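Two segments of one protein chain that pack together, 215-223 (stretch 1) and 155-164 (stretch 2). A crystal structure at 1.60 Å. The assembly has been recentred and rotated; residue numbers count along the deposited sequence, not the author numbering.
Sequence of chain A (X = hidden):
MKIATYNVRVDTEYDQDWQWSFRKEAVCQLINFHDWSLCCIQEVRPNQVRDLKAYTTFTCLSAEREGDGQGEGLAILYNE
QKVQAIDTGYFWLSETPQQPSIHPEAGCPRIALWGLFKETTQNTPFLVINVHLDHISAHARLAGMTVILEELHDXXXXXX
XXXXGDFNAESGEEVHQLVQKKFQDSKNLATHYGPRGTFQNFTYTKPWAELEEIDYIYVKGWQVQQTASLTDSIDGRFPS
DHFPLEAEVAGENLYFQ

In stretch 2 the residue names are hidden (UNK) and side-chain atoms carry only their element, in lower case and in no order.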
# COMPACT_ATOMS: atom_id res chain seq x y z
N ASP A 215 -2.68 3.71 18.40
CA ASP A 215 -1.45 3.00 18.00
C ASP A 215 -0.40 4.02 17.62
O ASP A 215 -0.73 5.03 17.00
CB ASP A 215 -1.74 2.09 16.81
CG ASP A 215 -2.79 1.06 17.11
OD1 ASP A 215 -2.49 0.12 17.86
OD2 ASP A 215 -3.93 1.21 16.62
N TYR A 216 0.85 3.75 17.97
CA TYR A 216 1.95 4.70 17.81
C TYR A 216 3.25 4.02 17.42
O TYR A 216 3.51 2.88 17.80
CB TYR A 216 2.19 5.47 19.11
CG TYR A 216 1.05 6.39 19.48
CD1 TYR A 216 1.11 7.75 19.20
CD2 TYR A 216 -0.09 5.88 20.08
CE1 TYR A 216 0.05 8.58 19.52
CE2 TYR A 216 -1.16 6.70 20.38
CZ TYR A 216 -1.08 8.05 20.11
OH TYR A 216 -2.13 8.86 20.43
N ILE A 217 4.07 4.76 16.68
CA ILE A 217 5.45 4.38 16.45
C ILE A 217 6.32 5.51 16.97
O ILE A 217 6.41 6.58 16.36
CB ILE A 217 5.74 4.10 14.95
CG1 ILE A 217 4.91 2.91 14.47
CG2 ILE A 217 7.23 3.86 14.72
CD1 ILE A 217 5.12 2.60 12.97
N TYR A 218 6.93 5.27 18.13
CA TYR A 218 7.81 6.25 18.76
C TYR A 218 9.26 5.90 18.45
O TYR A 218 9.64 4.73 18.46
CB TYR A 218 7.59 6.26 20.29
CG TYR A 218 6.49 7.19 20.75
CD1 TYR A 218 6.72 8.55 20.87
CD2 TYR A 218 5.23 6.70 21.10
CE1 TYR A 218 5.73 9.42 21.31
CE2 TYR A 218 4.22 7.56 21.54
CZ TYR A 218 4.48 8.91 21.64
OH TYR A 218 3.51 9.78 22.08
N VAL A 219 10.07 6.92 18.18
CA VAL A 219 11.44 6.69 17.77
C VAL A 219 12.45 7.43 18.63
O VAL A 219 12.19 8.54 19.12
CB VAL A 219 11.66 7.05 16.28
CG1 VAL A 219 10.72 6.22 15.39
CG2 VAL A 219 11.46 8.53 16.04
N LYS A 220 13.60 6.79 18.83
CA LYS A 220 14.76 7.43 19.45
C LYS A 220 15.99 7.02 18.66
O LYS A 220 16.29 5.84 18.55
CB LYS A 220 14.91 7.03 20.92
CG LYS A 220 16.27 7.40 21.54
CD LYS A 220 16.50 6.60 22.81
CE LYS A 220 17.95 6.66 23.28
NZ LYS A 220 18.84 5.79 22.47
N GLY A 221 16.67 8.01 18.08
CA GLY A 221 17.88 7.75 17.32
C GLY A 221 17.64 7.40 15.86
O GLY A 221 18.44 6.70 15.24
N TRP A 222 16.52 7.86 15.32
CA TRP A 222 16.15 7.57 13.93
C TRP A 222 15.75 8.81 13.16
O TRP A 222 15.16 9.73 13.71
CB TRP A 222 14.97 6.60 13.86
CG TRP A 222 15.23 5.27 14.47
CD1 TRP A 222 15.01 4.91 15.77
CD2 TRP A 222 15.76 4.12 13.82
NE1 TRP A 222 15.38 3.60 15.97
CE2 TRP A 222 15.83 3.09 14.78
CE3 TRP A 222 16.18 3.85 12.51
CZ2 TRP A 222 16.31 1.82 14.48
CZ3 TRP A 222 16.65 2.58 12.21
CH2 TRP A 222 16.71 1.58 13.19
N GLN A 223 16.06 8.81 11.87
CA GLN A 223 15.48 9.78 10.95
C GLN A 223 14.21 9.16 10.38
O GLN A 223 14.24 8.03 9.90
CB GLN A 223 16.44 10.08 9.80
CG GLN A 223 15.86 11.10 8.81
CD GLN A 223 16.74 11.33 7.60
OE1 GLN A 223 17.65 10.56 7.31
NE2 GLN A 223 16.46 12.41 6.87
N UNK A 155 19.07 -0.66 27.92
CA UNK A 155 19.05 -0.93 26.49
C UNK A 155 18.60 0.28 25.70
O UNK A 155 19.15 0.60 24.64
n UNK A 155 19.03 -6.36 27.08
c UNK A 155 17.67 -5.79 26.89
c UNK A 155 18.57 -3.46 26.65
c UNK A 155 17.69 -4.54 26.03
c UNK A 155 18.11 -2.10 26.17
N UNK A 156 17.55 0.94 26.19
CA UNK A 156 17.05 2.15 25.54
C UNK A 156 18.12 3.24 25.48
O UNK A 156 18.26 3.94 24.48
c UNK A 156 15.80 2.68 26.25
c UNK A 156 13.45 2.00 26.95
c UNK A 156 15.41 4.03 25.71
c UNK A 156 14.63 1.71 26.04
N UNK A 157 18.88 3.37 26.56
CA UNK A 157 19.93 4.38 26.61
C UNK A 157 21.05 4.07 25.63
O UNK A 157 21.67 4.97 25.07
c UNK A 157 20.47 4.48 28.03
N UNK A 158 21.29 2.78 25.41
CA UNK A 158 22.44 2.33 24.63
C UNK A 158 22.18 2.28 23.12
O UNK A 158 23.08 2.53 22.32
n UNK A 158 23.90 -1.30 26.21
c UNK A 158 22.87 0.94 25.13
o UNK A 158 25.55 -1.54 24.69
c UNK A 158 24.13 0.39 24.49
c UNK A 158 24.59 -0.91 25.14
N UNK A 159 20.94 1.96 22.73
CA UNK A 159 20.64 1.74 21.32
C UNK A 159 19.55 2.66 20.75
O UNK A 159 18.64 3.08 21.47
c UNK A 159 21.08 -0.78 21.62
o UNK A 159 23.60 -3.76 23.05
c UNK A 159 21.59 -2.50 23.24
c UNK A 159 22.77 -2.78 22.58
c UNK A 159 23.12 -2.07 21.45
c UNK A 159 20.16 0.29 21.09
c UNK A 159 20.75 -1.51 22.75
c UNK A 159 22.27 -1.09 20.97
N UNK A 160 19.62 2.93 19.44
CA UNK A 160 18.46 3.53 18.77
C UNK A 160 17.28 2.60 19.01
O UNK A 160 17.46 1.39 18.91
c UNK A 160 18.84 3.49 17.29
c UNK A 160 20.33 3.37 17.28
c UNK A 160 20.68 2.56 18.49
N UNK A 161 16.12 3.15 19.33
CA UNK A 161 15.01 2.32 19.80
C UNK A 161 13.71 2.67 19.08
O UNK A 161 13.43 3.85 18.83
o UNK A 161 15.97 2.01 22.01
c UNK A 161 14.81 2.48 21.32
c UNK A 161 13.60 1.68 21.79
N UNK A 162 12.95 1.63 18.73
CA UNK A 162 11.62 1.76 18.13
C UNK A 162 10.62 1.23 19.16
O UNK A 162 10.62 0.04 19.48
c UNK A 162 11.50 0.96 16.83
c UNK A 162 12.22 2.69 15.17
c UNK A 162 12.51 1.31 15.74
c UNK A 162 12.53 0.25 14.63
N UNK A 163 9.81 2.13 19.69
CA UNK A 163 8.82 1.80 20.70
C UNK A 163 7.47 1.81 20.00
O UNK A 163 6.95 2.87 19.66
c UNK A 163 8.16 1.53 23.87
c UNK A 163 7.84 4.02 23.82
c UNK A 163 7.85 2.73 22.98
c UNK A 163 8.85 2.84 21.83
N UNK A 164 6.91 0.62 19.74
CA UNK A 164 5.81 0.50 18.78
C UNK A 164 4.68 -0.31 19.33
O UNK A 164 4.88 -1.37 19.89
c UNK A 164 6.30 -0.22 17.52
c UNK A 164 7.67 0.18 17.06
se UNK A 164 8.25 -0.88 15.53
c UNK A 164 7.01 -0.16 14.24

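Position 155 carries four carbons in a row ending in a nitrogen, an unbranched chain out of reach of stretch 1; this is Lys155, on a helix that begins earlier in the chain. At 156 there are four carbons, forked at the first, with one arm two carbons long. The one-carbon arm lies 4.0 Å from CD of Lys220, and the backbone O of 156 accepts a hydrogen bond from Lys220 NZ at 2.8 Å; the fork at CB identifies Ile156. Position 157 has a single side-chain carbon, its CA-to-CB bond pointing away from stretch 1, hence Ala157. Position 158 has three carbons, the third bearing one oxygen and one nitrogen, and makes no contact with stretch 1; an amide at the end of this chain gives Gln158.

At 159 one carbon leads to a six-carbon ring bearing an oxygen. The CA-to-CB bond points away from stretch 1, but the backbone O of 159 takes a second hydrogen bond from Lys220 NZ, at 2.9 Å. This phenol is Tyr159, the first residue after the helix to leave helical phi/psi.

Three carbons at 160 close a ring onto the backbone nitrogen. CB of 160 sits 3.7 Å from NE1 of Trp222, while CA of 160 makes a CA-H...O contact of 3.2 Å with O of Lys220. Only proline closes such a ring, so this is Pro160. Across from it, Gly221 has phi/psi of 86/26, at which a CB would be jammed against the preceding carbonyl O and would also lie tight against CA of Pro160.

Position 161 has one carbon carrying an oxygen and a carbon, and its backbone N donates to O of Lys220 at 2.8 Å. This is Thr161; its OG1 donates to O of Tyr159 at 2.9 Å, tying the start of the strand to the turn before it. Position 162 has four carbons, forked at the second. One terminal carbon lies over one face of the Trp222 indole, 3.4 Å from NE1 of Trp222 and 3.8 Å from CG1 of Val219; this is Leu162. Position 163 has the same four carbons and fork, but its CB meets CB of Tyr218 at 4.0 Å on the other face of the sheet; this is Leu163. At 164 an unbranched chain runs through two carbons, selenium and one carbon, and the terminal carbon lies 3.6 Å from CD1 of Ile217; this is selenomethionine, Met164.

The contact is an antiparallel strand pairing. Tyr218 and Leu163 exchange two backbone hydrogen bonds, N of Tyr218 to O of Leu163 at 2.8 Å and N of Leu163 to O of Tyr218 at 2.9 Å; Lys220 and Thr161 repeat the pattern. Between and beyond these pairs, Val219 faces Leu162 and Ile217 faces Met164 without such bonds, and their side chains build an apolar layer on one face, extended by Trp222. On the opposite face, the Lys220 side chain runs back to the helix end, where its ammonium group meets the carbonyls of Ile156 and Tyr159 and so links strand to helix.

Stretch 2, residues 155-164: KIAQYPTLLM
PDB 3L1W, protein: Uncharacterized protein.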